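Local coordinates for protein CbbY (Rhodobacter sphaeroides, PDB 4UAS) that removes a phosphate from xylulose-1,5-bisphosphate, a potent inhibitor of rubisco that rubisco itself produces, in a magnesium-dependent reaction, at residues Ala4-Val9 with Arg110-Thr115. Numbering follows the deposited sequence. Where two conformers were deposited one is given.
Sequences AILFDV and RLAVAT. With MG (magnesium ion), chain D; PO4 (phosphate ion), chain C.
Ile-5 N donates to Arg-110 O at 3.0 Å, the first of four backbone bonds that join strands 4-7 and 110-114 as parallel neighbours in the sheet of a HAD-type Rossmannoid core. Ile-5 O then accepts from Ala-112 N, Phe-7 N gives the straightest bond to Ala-112 O (2.8 Å, 173°), and Phe-7 O receives Ala-114 N. On its other edge strand 4-7 pairs with strand 171-175.

Apolar side chains make up most of the packing on both faces. Leu-111 lies alongside Ile-5, and its CD2 methyl touches Ile-5 CB at 4.0 Å and Phe-7 CE2 at 4.1 Å; Ile-101 and Ala-104 of helix 97-107 pack on the face of these three. With CG anti to its carbonyl carbon (chi1 -64°), Phe-7 brings its ring edge to Ala-112 O, which lies in the ring plane. On the reverse face the single methyl of Ala-112 leaves room for Leu-6 CG, and helix 155-164 packs against Leu-6. Just past strand 4-7, Val-9 CG2 reaches back to Val-113 CG1 at 3.6 Å and also touches Thr-115 CB; beta-branching puts these methyls close to the backbone, where the segments can touch.

The catalytic and phosphate-binding groups gather at the C-terminal ends of the strands. Asp-8 OD2 binds magnesium at 2.1 Å and is hydrogen-bonded by Thr-12, while OD1 forms a salt bridge with Lys-151; Asp-10 O, Asp-176 OD1, phosphate O4 and two waters complete the metal site. Phosphate O3 is held by Val-9 N and by Thr-115 OG1 (2.6 Å). That hydroxyl, anti to its own backbone N (chi1 -177°), donates to O3 and accepts from Thr-117 N, which fixes its rotation.

Paired strands thus set Asp-8, the inferred nucleophile, beside a phosphate gripped from both segments, and the metal and lysine would probably offset the negative charge crowded there.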
ATOM      1  N   ALA A   4      -1.781 -17.611   6.595  1.00 13.39           N
ATOM      2  CA  ALA A   4      -1.755 -16.595   5.532  1.00 12.22           C
ATOM      3  C   ALA A   4      -1.074 -15.346   6.086  1.00 10.92           C
ATOM      4  O   ALA A   4      -1.244 -15.009   7.227  1.00 11.69           O
ATOM      5  CB  ALA A   4      -3.159 -16.249   4.986  1.00 13.40           C
ATOM      6  N   ILE A   5      -0.402 -14.630   5.170  1.00  9.94           N
ATOM      7  CA  ILE A   5       0.125 -13.296   5.427  1.00  8.72           C
ATOM      8  C   ILE A   5      -0.456 -12.365   4.415  1.00  9.31           C
ATOM      9  O   ILE A   5      -0.421 -12.635   3.208  1.00 10.02           O
ATOM     10  CB  ILE A   5       1.688 -13.275   5.354  1.00 10.33           C
ATOM     11  CG1 ILE A   5       2.334 -14.385   6.169  1.00 11.13           C
ATOM     12  CG2 ILE A   5       2.183 -11.916   5.752  1.00 10.53           C
ATOM     13  CD1 ILE A   5       3.808 -14.615   5.867  1.00 13.29           C
ATOM     14  N   LEU A   6      -0.935 -11.239   4.941  1.00  7.72           N
ATOM     15  CA  LEU A   6      -1.568 -10.184   4.129  1.00  8.30           C
ATOM     16  C   LEU A   6      -0.660  -8.953   4.165  1.00  8.31           C
ATOM     17  O   LEU A   6      -0.359  -8.440   5.243  1.00  9.83           O
ATOM     18  CB  LEU A   6      -2.964  -9.882   4.622  1.00  8.51           C
ATOM     19  CG  LEU A   6      -3.930 -11.037   4.500  1.00  9.62           C
ATOM     20  CD1 LEU A   6      -3.893 -11.956   5.678  1.00 11.16           C
ATOM     21  CD2 LEU A   6      -5.366 -10.530   4.332  1.00 13.32           C
ATOM     22  N   PHE A   7      -0.217  -8.515   3.021  1.00  8.19           N
ATOM     23  CA  PHE A   7       0.686  -7.385   2.869  1.00  7.39           C
ATOM     24  C   PHE A   7       0.014  -6.145   2.342  1.00  7.34           C
ATOM     25  O   PHE A   7      -0.602  -6.145   1.300  1.00  8.34           O
ATOM     26  CB  PHE A   7       1.796  -7.701   1.873  1.00  8.24           C
ATOM     27  CG  PHE A   7       2.726  -8.812   2.307  1.00  9.09           C
ATOM     28  CD1 PHE A   7       3.944  -8.524   2.918  1.00  9.69           C
ATOM     29  CD2 PHE A   7       2.415 -10.137   2.064  1.00 10.77           C
ATOM     30  CE1 PHE A   7       4.831  -9.564   3.252  1.00 11.21           C
ATOM     31  CE2 PHE A   7       3.271 -11.140   2.461  1.00 12.79           C
ATOM     32  CZ  PHE A   7       4.470 -10.854   3.018  1.00 12.16           C
ATOM     33  N   ASP A   8       0.190  -5.026   3.077  1.00  7.28           N
ATOM     34  CA  ASP A   8       0.054  -3.728   2.527  1.00  7.37           C
ATOM     35  C   ASP A   8       1.083  -3.551   1.394  1.00  7.23           C
ATOM     36  O   ASP A   8       2.081  -4.250   1.362  1.00  8.06           O
ATOM     37  CB  ASP A   8       0.303  -2.726   3.639  1.00  8.53           C
ATOM     38  CG  ASP A   8       0.155  -1.308   3.256  1.00  8.94           C
ATOM     39  OD1 ASP A   8      -0.893  -0.980   2.635  1.00 11.22           O
ATOM     40  OD2 ASP A   8       1.098  -0.504   3.401  1.00  9.80           O
ATOM     41  N   VAL A   9       0.861  -2.573   0.527  1.00  7.03           N
ATOM     42  CA  VAL A   9       1.797  -2.284  -0.548  1.00  7.19           C
ATOM     43  C   VAL A   9       2.658  -1.045  -0.288  1.00  7.42           C
ATOM     44  O   VAL A   9       3.850  -1.140  -0.028  1.00  8.06           O
ATOM     45  CB  VAL A   9       1.102  -2.235  -1.950  1.00  8.02           C
ATOM     46  CG1 VAL A   9       2.071  -1.811  -3.036  1.00  9.29           C
ATOM     47  CG2 VAL A   9       0.487  -3.575  -2.259  1.00  9.11           C
ATOM     48  N   ARG A 110      -0.149 -19.152   2.397  0.50 15.79           N
ATOM     49  CA  ARG A 110      -0.718 -18.375   1.300  0.50 14.98           C
ATOM     50  C   ARG A 110      -0.539 -16.876   1.599  0.50 12.59           C
ATOM     51  O   ARG A 110      -0.589 -16.414   2.722  0.50 13.81           O
ATOM     52  CB  ARG A 110      -2.189 -18.728   1.112  0.50 16.52           C
ATOM     53  CG  ARG A 110      -2.377 -20.185   0.736  0.50 22.33           C
ATOM     54  CD  ARG A 110      -3.830 -20.497   0.370  0.50 30.39           C
ATOM     55  NE  ARG A 110      -4.127 -20.057  -1.012  0.50 28.57           N
ATOM     56  CZ  ARG A 110      -5.260 -19.431  -1.384  0.50 33.14           C
ATOM     57  NH1 ARG A 110      -6.199 -19.202  -0.501  0.50 32.66           N
ATOM     58  NH2 ARG A 110      -5.500 -19.066  -2.637  0.50 31.11           N
ATOM     59  N   LEU A 111      -0.411 -16.116   0.530  1.00 12.95           N
ATOM     60  CA  LEU A 111      -0.053 -14.689   0.564  1.00 10.72           C
ATOM     61  C   LEU A 111      -1.097 -13.850  -0.166  1.00 10.59           C
ATOM     62  O   LEU A 111      -1.542 -14.191  -1.253  1.00 11.75           O
ATOM     63  CB  LEU A 111       1.316 -14.497  -0.115  1.00 12.87           C
ATOM     64  CG  LEU A 111       2.451 -15.309   0.463  1.00 12.89           C
ATOM     65  CD1 LEU A 111       3.744 -15.034  -0.295  1.00 16.05           C
ATOM     66  CD2 LEU A 111       2.686 -15.137   1.918  1.00 14.39           C
ATOM     67  N   ALA A 112      -1.405 -12.688   0.416  1.00  9.30           N
ATOM     68  CA  ALA A 112      -2.305 -11.729  -0.186  1.00  8.97           C
ATOM     69  C   ALA A 112      -1.678 -10.334  -0.182  1.00  7.77           C
ATOM     70  O   ALA A 112      -0.917  -9.995   0.761  1.00  9.54           O
ATOM     71  CB  ALA A 112      -3.660 -11.687   0.497  1.00 10.91           C
ATOM     72  N   VAL A 113      -2.087  -9.512  -1.103  1.00  8.35           N
ATOM     73  CA  VAL A 113      -1.995  -8.063  -1.022  1.00  8.79           C
ATOM     74  C   VAL A 113      -3.361  -7.523  -0.621  1.00  7.94           C
ATOM     75  O   VAL A 113      -4.376  -7.984  -1.105  1.00  8.70           O
ATOM     76  CB  VAL A 113      -1.586  -7.470  -2.397  1.00 11.41           C
ATOM     77  CG1 VAL A 113      -2.048  -6.081  -2.647  1.00 12.38           C
ATOM     78  CG2 VAL A 113      -0.062  -7.620  -2.500  1.00 13.52           C
ATOM     79  N   ALA A 114      -3.342  -6.533   0.278  1.00  7.88           N
ATOM     80  CA  ALA A 114      -4.526  -5.805   0.692  1.00  7.85           C
ATOM     81  C   ALA A 114      -4.149  -4.323   0.686  1.00  7.60           C
ATOM     82  O   ALA A 114      -3.421  -3.891   1.593  1.00  8.22           O
ATOM     83  CB  ALA A 114      -5.012  -6.256   2.047  1.00  9.39           C
ATOM     84  N   THR A 115      -4.563  -3.584  -0.345  1.00  7.03           N
ATOM     85  CA  THR A 115      -4.059  -2.260  -0.634  1.00  7.30           C
ATOM     86  C   THR A 115      -5.140  -1.330  -1.101  1.00  7.62           C
ATOM     87  O   THR A 115      -6.093  -1.746  -1.747  1.00  8.04           O
ATOM     88  CB  THR A 115      -2.913  -2.357  -1.713  1.00  8.28           C
ATOM     89  OG1 THR A 115      -2.374  -1.048  -1.938  1.00  8.59           O
ATOM     90  CG2 THR A 115      -3.388  -2.919  -2.944  1.00  9.37           C
TER
HETATM   91 MG    MG D 302       0.866   1.594   3.346  1.00  8.91          MG
HETATM   92  P   PO4 C 301      -1.464   1.106   0.613  1.00 11.51           P
HETATM   93  O1  PO4 C 301      -2.924   0.794   1.140  1.00 11.78           O
HETATM   94  O2  PO4 C 301      -1.584   2.348  -0.362  1.00 16.35           O
HETATM   95  O3  PO4 C 301      -0.776   0.009  -0.181  1.00  9.94           O
HETATM   96  O4  PO4 C 301      -0.538   1.590   1.781  1.00 10.75           O
HETATM   97  O   HOH W   1       0.972   3.573   3.580  1.00 15.17           O
HETATM   98  O   HOH W   2      -0.819   1.468   4.781  1.00  8.75           O